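Local coordinates for protein LbaCas13a H328A (C2c2) (PDB 5WLH) that binds and probably processes precursor CRISPR RNA and, as a guide-directed Cas13a nuclease, cleaves target RNA, at residues F567-Y581 / N620-R634. Numbering follows the deposited sequence.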
loop_
_atom_site.group_PDB
_atom_site.type_symbol
_atom_site.label_atom_id
_atom_site.label_comp_id
_atom_site.label_asym_id
_atom_site.label_seq_id
_atom_site.Cartn_x
_atom_site.Cartn_y
_atom_site.Cartn_z
ATOM N N PHE A 567 18.930 4.757 24.090
ATOM C CA PHE A 567 19.163 6.190 24.176
ATOM C C PHE A 567 20.643 6.501 23.971
ATOM O O PHE A 567 21.185 7.434 24.567
ATOM C CB PHE A 567 18.654 6.735 25.511
ATOM C CG PHE A 567 17.148 6.653 25.672
ATOM C CD1 PHE A 567 16.335 7.689 25.242
ATOM C CD2 PHE A 567 16.558 5.547 26.253
ATOM C CE1 PHE A 567 14.956 7.619 25.386
ATOM C CE2 PHE A 567 15.177 5.463 26.398
ATOM C CZ PHE A 567 14.375 6.506 25.967
ATOM N N GLY A 568 21.307 5.685 23.153
ATOM C CA GLY A 568 22.653 5.953 22.693
ATOM C C GLY A 568 23.759 5.420 23.580
ATOM O O GLY A 568 24.933 5.663 23.280
ATOM N N GLY A 569 23.426 4.706 24.645
ATOM C CA GLY A 569 24.411 4.134 25.552
ATOM C C GLY A 569 24.435 4.853 26.892
ATOM O O GLY A 569 24.398 6.089 26.964
ATOM N N HIS A 570 24.518 4.069 27.974
ATOM C CA HIS A 570 24.437 4.665 29.302
ATOM C C HIS A 570 25.593 5.617 29.578
ATOM O O HIS A 570 25.468 6.492 30.446
ATOM C CB HIS A 570 24.350 3.568 30.373
ATOM C CG HIS A 570 25.628 2.825 30.604
ATOM N ND1 HIS A 570 25.877 1.586 30.053
ATOM C CD2 HIS A 570 26.706 3.120 31.370
ATOM C CE1 HIS A 570 27.064 1.160 30.450
ATOM N NE2 HIS A 570 27.586 2.072 31.252
ATOM N N SER A 571 26.693 5.500 28.829
ATOM C CA SER A 571 27.815 6.416 29.003
ATOM C C SER A 571 27.443 7.856 28.686
ATOM O O SER A 571 28.127 8.774 29.144
ATOM C CB SER A 571 28.996 5.984 28.134
ATOM O OG SER A 571 28.803 6.355 26.779
ATOM N N LEU A 572 26.378 8.078 27.922
ATOM C CA LEU A 572 25.930 9.428 27.613
ATOM C C LEU A 572 25.029 10.013 28.691
ATOM O O LEU A 572 24.616 11.172 28.569
ATOM C CB LEU A 572 25.192 9.445 26.270
ATOM C CG LEU A 572 25.938 8.860 25.069
ATOM C CD1 LEU A 572 24.983 8.714 23.913
ATOM C CD2 LEU A 572 27.111 9.760 24.690
ATOM N N TRP A 573 24.718 9.246 29.736
ATOM C CA TRP A 573 23.737 9.653 30.736
ATOM C C TRP A 573 24.329 9.705 32.141
ATOM O O TRP A 573 23.580 9.746 33.121
ATOM C CB TRP A 573 22.530 8.710 30.702
ATOM C CG TRP A 573 21.800 8.770 29.404
ATOM C CD1 TRP A 573 22.110 8.096 28.258
ATOM C CD2 TRP A 573 20.641 9.555 29.111
ATOM N NE1 TRP A 573 21.218 8.419 27.263
ATOM C CE2 TRP A 573 20.302 9.309 27.761
ATOM C CE3 TRP A 573 19.853 10.436 29.856
ATOM C CZ2 TRP A 573 19.211 9.912 27.142
ATOM C CZ3 TRP A 573 18.766 11.041 29.238
ATOM C CH2 TRP A 573 18.455 10.772 27.893
ATOM N N THR A 574 25.660 9.707 32.257
ATOM C CA THR A 574 26.292 9.717 33.574
ATOM C C THR A 574 25.951 10.976 34.361
ATOM O O THR A 574 25.967 10.955 35.597
ATOM C CB THR A 574 27.809 9.588 33.429
ATOM O OG1 THR A 574 28.312 10.745 32.753
ATOM C CG2 THR A 574 28.161 8.346 32.621
ATOM N N ASP A 575 25.638 12.074 33.672
ATOM C CA ASP A 575 25.319 13.351 34.299
ATOM C C ASP A 575 23.821 13.567 34.498
ATOM O O ASP A 575 23.415 14.661 34.908
ATOM C CB ASP A 575 25.883 14.500 33.459
ATOM C CG ASP A 575 25.041 14.784 32.225
ATOM O OD1 ASP A 575 24.576 13.814 31.582
ATOM O OD2 ASP A 575 24.840 15.974 31.899
ATOM N N PHE A 576 22.989 12.557 34.208
ATOM C CA PHE A 576 21.541 12.743 34.251
ATOM C C PHE A 576 21.007 12.352 35.620
ATOM O O PHE A 576 21.258 11.234 36.077
ATOM C CB PHE A 576 20.849 11.906 33.171
ATOM C CG PHE A 576 19.388 12.226 32.998
ATOM C CD1 PHE A 576 18.989 13.368 32.317
ATOM C CD2 PHE A 576 18.419 11.389 33.511
ATOM C CE1 PHE A 576 17.648 13.664 32.147
ATOM C CE2 PHE A 576 17.069 11.681 33.351
ATOM C CZ PHE A 576 16.690 12.822 32.670
ATOM N N PRO A 577 20.256 13.225 36.287
ATOM C CA PRO A 577 19.787 12.928 37.655
ATOM C C PRO A 577 18.580 11.998 37.661
ATOM O O PRO A 577 17.441 12.394 37.921
ATOM C CB PRO A 577 19.472 14.324 38.198
ATOM C CG PRO A 577 18.997 15.075 36.989
ATOM C CD PRO A 577 19.802 14.544 35.820
ATOM N N PHE A 578 18.833 10.719 37.370
ATOM C CA PHE A 578 17.755 9.733 37.341
ATOM C C PHE A 578 17.039 9.660 38.680
ATOM O O PHE A 578 15.818 9.469 38.732
ATOM C CB PHE A 578 18.304 8.356 36.973
ATOM C CG PHE A 578 18.582 8.185 35.513
ATOM C CD1 PHE A 578 17.542 8.091 34.599
ATOM C CD2 PHE A 578 19.890 8.127 35.050
ATOM C CE1 PHE A 578 17.801 7.937 33.247
ATOM C CE2 PHE A 578 20.158 7.971 33.697
ATOM C CZ PHE A 578 19.114 7.875 32.798
ATOM N N ASP A 579 17.784 9.802 39.776
ATOM C CA ASP A 579 17.184 9.632 41.090
ATOM C C ASP A 579 16.247 10.773 41.444
ATOM O O ASP A 579 15.346 10.577 42.264
ATOM C CB ASP A 579 18.280 9.472 42.139
ATOM C CG ASP A 579 18.884 8.081 42.127
ATOM O OD1 ASP A 579 18.178 7.130 41.719
ATOM O OD2 ASP A 579 20.065 7.938 42.508
ATOM N N LYS A 580 16.423 11.948 40.836
ATOM C CA LYS A 580 15.437 13.006 41.001
ATOM C C LYS A 580 14.071 12.555 40.507
ATOM O O LYS A 580 13.044 12.922 41.089
ATOM C CB LYS A 580 15.887 14.274 40.273
ATOM C CG LYS A 580 14.786 15.307 40.117
ATOM C CD LYS A 580 15.242 16.595 39.451
ATOM C CE LYS A 580 14.083 17.605 39.426
ATOM N NZ LYS A 580 14.513 19.023 39.210
ATOM N N TYR A 581 14.038 11.729 39.461
ATOM C CA TYR A 581 12.785 11.276 38.871
ATOM C C TYR A 581 12.333 9.916 39.375
ATOM O O TYR A 581 11.128 9.653 39.412
ATOM C CB TYR A 581 12.914 11.246 37.343
ATOM C CG TYR A 581 13.388 12.562 36.796
ATOM C CD1 TYR A 581 12.520 13.638 36.677
ATOM C CD2 TYR A 581 14.711 12.742 36.427
ATOM C CE1 TYR A 581 12.961 14.860 36.191
ATOM C CE2 TYR A 581 15.157 13.951 35.943
ATOM C CZ TYR A 581 14.281 15.006 35.829
ATOM O OH TYR A 581 14.741 16.201 35.344
ATOM N N ASN A 620 5.745 9.324 34.087
ATOM C CA ASN A 620 6.523 10.432 34.624
ATOM C C ASN A 620 6.867 11.371 33.475
ATOM O O ASN A 620 7.903 11.233 32.822
ATOM C CB ASN A 620 7.773 9.912 35.317
ATOM C CG ASN A 620 8.465 10.975 36.118
ATOM O OD1 ASN A 620 8.373 12.159 35.795
ATOM N ND2 ASN A 620 9.168 10.563 37.172
ATOM N N LYS A 621 5.986 12.341 33.224
ATOM C CA LYS A 621 6.206 13.255 32.108
ATOM C C LYS A 621 7.452 14.090 32.318
ATOM O O LYS A 621 8.129 14.446 31.351
ATOM C CB LYS A 621 5.000 14.179 31.915
ATOM C CG LYS A 621 3.676 13.464 31.686
ATOM C CD LYS A 621 2.555 14.491 31.531
ATOM C CE LYS A 621 2.775 15.696 32.449
ATOM N NZ LYS A 621 1.524 16.120 33.132
ATOM N N GLU A 622 7.771 14.417 33.571
ATOM C CA GLU A 622 8.980 15.190 33.821
ATOM C C GLU A 622 10.218 14.396 33.433
ATOM O O GLU A 622 11.169 14.950 32.876
ATOM C CB GLU A 622 9.039 15.612 35.293
ATOM C CG GLU A 622 7.979 16.652 35.662
ATOM C CD GLU A 622 6.579 16.063 35.814
ATOM O OE1 GLU A 622 6.449 14.909 36.281
ATOM O OE2 GLU A 622 5.604 16.757 35.459
ATOM N N LEU A 623 10.219 13.092 33.715
ATOM C CA LEU A 623 11.362 12.265 33.344
ATOM C C LEU A 623 11.529 12.212 31.827
ATOM O O LEU A 623 12.608 12.508 31.301
ATOM C CB LEU A 623 11.197 10.864 33.928
ATOM C CG LEU A 623 12.151 9.772 33.424
ATOM C CD1 LEU A 623 13.621 10.121 33.661
ATOM C CD2 LEU A 623 11.781 8.438 34.055
ATOM N N ILE A 624 10.460 11.858 31.109
ATOM C CA ILE A 624 10.539 11.749 29.653
ATOM C C ILE A 624 10.937 13.085 29.037
ATOM O O ILE A 624 11.792 13.148 28.146
ATOM C CB ILE A 624 9.201 11.235 29.080
ATOM C CG1 ILE A 624 8.795 9.918 29.742
ATOM C CG2 ILE A 624 9.303 11.059 27.554
ATOM C CD1 ILE A 624 9.785 8.779 29.526
ATOM N N SER A 625 10.336 14.178 29.516
ATOM C CA SER A 625 10.667 15.503 29.009
ATOM C C SER A 625 12.125 15.853 29.269
ATOM O O SER A 625 12.789 16.449 28.414
ATOM C CB SER A 625 9.749 16.548 29.650
ATOM O OG SER A 625 10.266 17.850 29.438
ATOM N N ALA A 626 12.638 15.510 30.453
ATOM C CA ALA A 626 14.041 15.785 30.747
ATOM C C ALA A 626 14.960 14.922 29.900
ATOM O O ALA A 626 16.054 15.364 29.523
ATOM C CB ALA A 626 14.324 15.560 32.236
ATOM N N MET A 627 14.546 13.694 29.599
ATOM C CA MET A 627 15.346 12.863 28.705
ATOM C C MET A 627 15.362 13.435 27.297
ATOM O O MET A 627 16.407 13.434 26.633
ATOM C CB MET A 627 14.818 11.435 28.696
ATOM C CG MET A 627 15.179 10.647 29.934
ATOM S SD MET A 627 14.573 8.957 29.867
ATOM C CE MET A 627 15.823 8.139 28.862
ATOM N N PHE A 628 14.220 13.946 26.828
ATOM C CA PHE A 628 14.207 14.599 25.526
ATOM C C PHE A 628 15.149 15.793 25.507
ATOM O O PHE A 628 15.950 15.950 24.579
ATOM C CB PHE A 628 12.802 15.053 25.147
ATOM C CG PHE A 628 12.752 15.742 23.812
ATOM C CD1 PHE A 628 12.828 15.002 22.637
ATOM C CD2 PHE A 628 12.669 17.120 23.724
ATOM C CE1 PHE A 628 12.798 15.635 21.409
ATOM C CE2 PHE A 628 12.638 17.755 22.502
ATOM C CZ PHE A 628 12.712 17.006 21.336
ATOM N N GLU A 629 15.054 16.667 26.515
ATOM C CA GLU A 629 15.950 17.818 26.526
ATOM C C GLU A 629 17.403 17.365 26.555
ATOM O O GLU A 629 18.252 17.940 25.871
ATOM C CB GLU A 629 15.649 18.738 27.710
ATOM C CG GLU A 629 16.618 19.912 27.790
ATOM C CD GLU A 629 16.187 20.953 28.794
ATOM O OE1 GLU A 629 15.579 20.561 29.810
ATOM O OE2 GLU A 629 16.469 22.155 28.572
ATOM N N HIS A 630 17.701 16.324 27.334
ATOM C CA HIS A 630 19.064 15.811 27.390
ATOM C C HIS A 630 19.529 15.370 26.012
ATOM O O HIS A 630 20.671 15.625 25.622
ATOM C CB HIS A 630 19.139 14.660 28.391
ATOM C CG HIS A 630 20.533 14.202 28.694
ATOM N ND1 HIS A 630 21.133 13.156 28.025
ATOM C CD2 HIS A 630 21.438 14.636 29.603
ATOM C CE1 HIS A 630 22.351 12.971 28.503
ATOM N NE2 HIS A 630 22.562 13.858 29.461
ATOM N N GLU A 631 18.641 14.737 25.244
ATOM C CA GLU A 631 19.016 14.292 23.906
ATOM C C GLU A 631 19.170 15.460 22.940
ATOM O O GLU A 631 20.051 15.428 22.076
ATOM C CB GLU A 631 17.991 13.276 23.396
ATOM C CG GLU A 631 18.020 12.011 24.217
ATOM C CD GLU A 631 17.820 10.753 23.390
ATOM O OE1 GLU A 631 16.688 10.555 22.900
ATOM O OE2 GLU A 631 18.784 9.966 23.244
ATOM N N THR A 632 18.328 16.494 23.051
ATOM C CA THR A 632 18.503 17.654 22.178
ATOM C C THR A 632 19.865 18.293 22.396
ATOM O O THR A 632 20.463 18.819 21.452
ATOM C CB THR A 632 17.418 18.721 22.392
ATOM O OG1 THR A 632 17.557 19.321 23.691
ATOM C CG2 THR A 632 16.035 18.157 22.233
ATOM N N GLU A 633 20.382 18.224 23.623
ATOM C CA GLU A 633 21.656 18.867 23.913
ATOM C C GLU A 633 22.812 18.225 23.159
ATOM O O GLU A 633 23.856 18.864 22.994
ATOM C CB GLU A 633 21.916 18.853 25.418
ATOM C CG GLU A 633 21.197 19.984 26.146
ATOM C CD GLU A 633 21.037 19.724 27.631
ATOM O OE1 GLU A 633 21.615 18.733 28.130
ATOM O OE2 GLU A 633 20.344 20.520 28.299
ATOM N N ARG A 634 22.660 16.994 22.672
ATOM C CA ARG A 634 23.763 16.374 21.954
ATOM C C ARG A 634 23.665 16.542 20.441
ATOM O O ARG A 634 24.617 16.195 19.737
ATOM C CB ARG A 634 23.893 14.885 22.328
ATOM C CG ARG A 634 22.726 13.976 22.006
ATOM C CD ARG A 634 22.965 12.558 22.561
ATOM N NE ARG A 634 24.001 11.857 21.806
ATOM C CZ ARG A 634 23.902 10.605 21.360
ATOM N NH1 ARG A 634 22.816 9.880 21.613
ATOM N NH2 ARG A 634 24.903 10.063 20.680
HETATM O O HOH W 1 21.215 10.111 23.982
HETATM O O HOH W 2 25.372 7.133 20.997
#
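With H630 CG anti to the backbone N (chi1 -171°) and W573 CG anti to its own carbonyl carbon (chi1 -63°), the imidazole slides over the six-membered ring of the indole. The two form an offset stack with centroids 4.2 Å apart. F576 turns an edge toward the face of H630, completing an aromatic cluster. Histidine suits this place because its ring can stack, here inclined, on the indole while NE2 still donates from its edge: H630 NE2 reaches D575 OD1 at 2.9 Å, nearly in the imidazole plane and on the carboxylate's syn lone pair. M627, bent at chi3, sets its methyl CE 3.4 Å from the centroid of the F567 ring, almost exactly on the ring normal, while CE also lies over the W573 face away from H630. The long, flexible thioether thus serves two aromatic rings. W573 NE1 gives a nearly straight bond (177°) to F567 O, tying the loop to itself. With an alanine in place of W573, H630 would probably lose its stacking surface, the M627 methyl one of its two rings, and F567 O its indole donor. At the far end Y581 lays its ring over L623 CA, and the small A626 lets the phenol in. L572 CD1 sits 3.4 Å from R634 CZ, over the guanidinium face, and a water links R634 NH1 to F567 O and E631 OE2. G568 is the C-prime residue of the Schellman motif ending the helix that contains 559-564; its positive phi suits glycine, and a CB there would crowd R634 NH1. The loop that follows packs along helix 621-632, whose E631 OE1 forms a salt bridge with R911 and a hydrogen bond with Y907 of helix 901-911, while F628 and T632 meet helix 891-898.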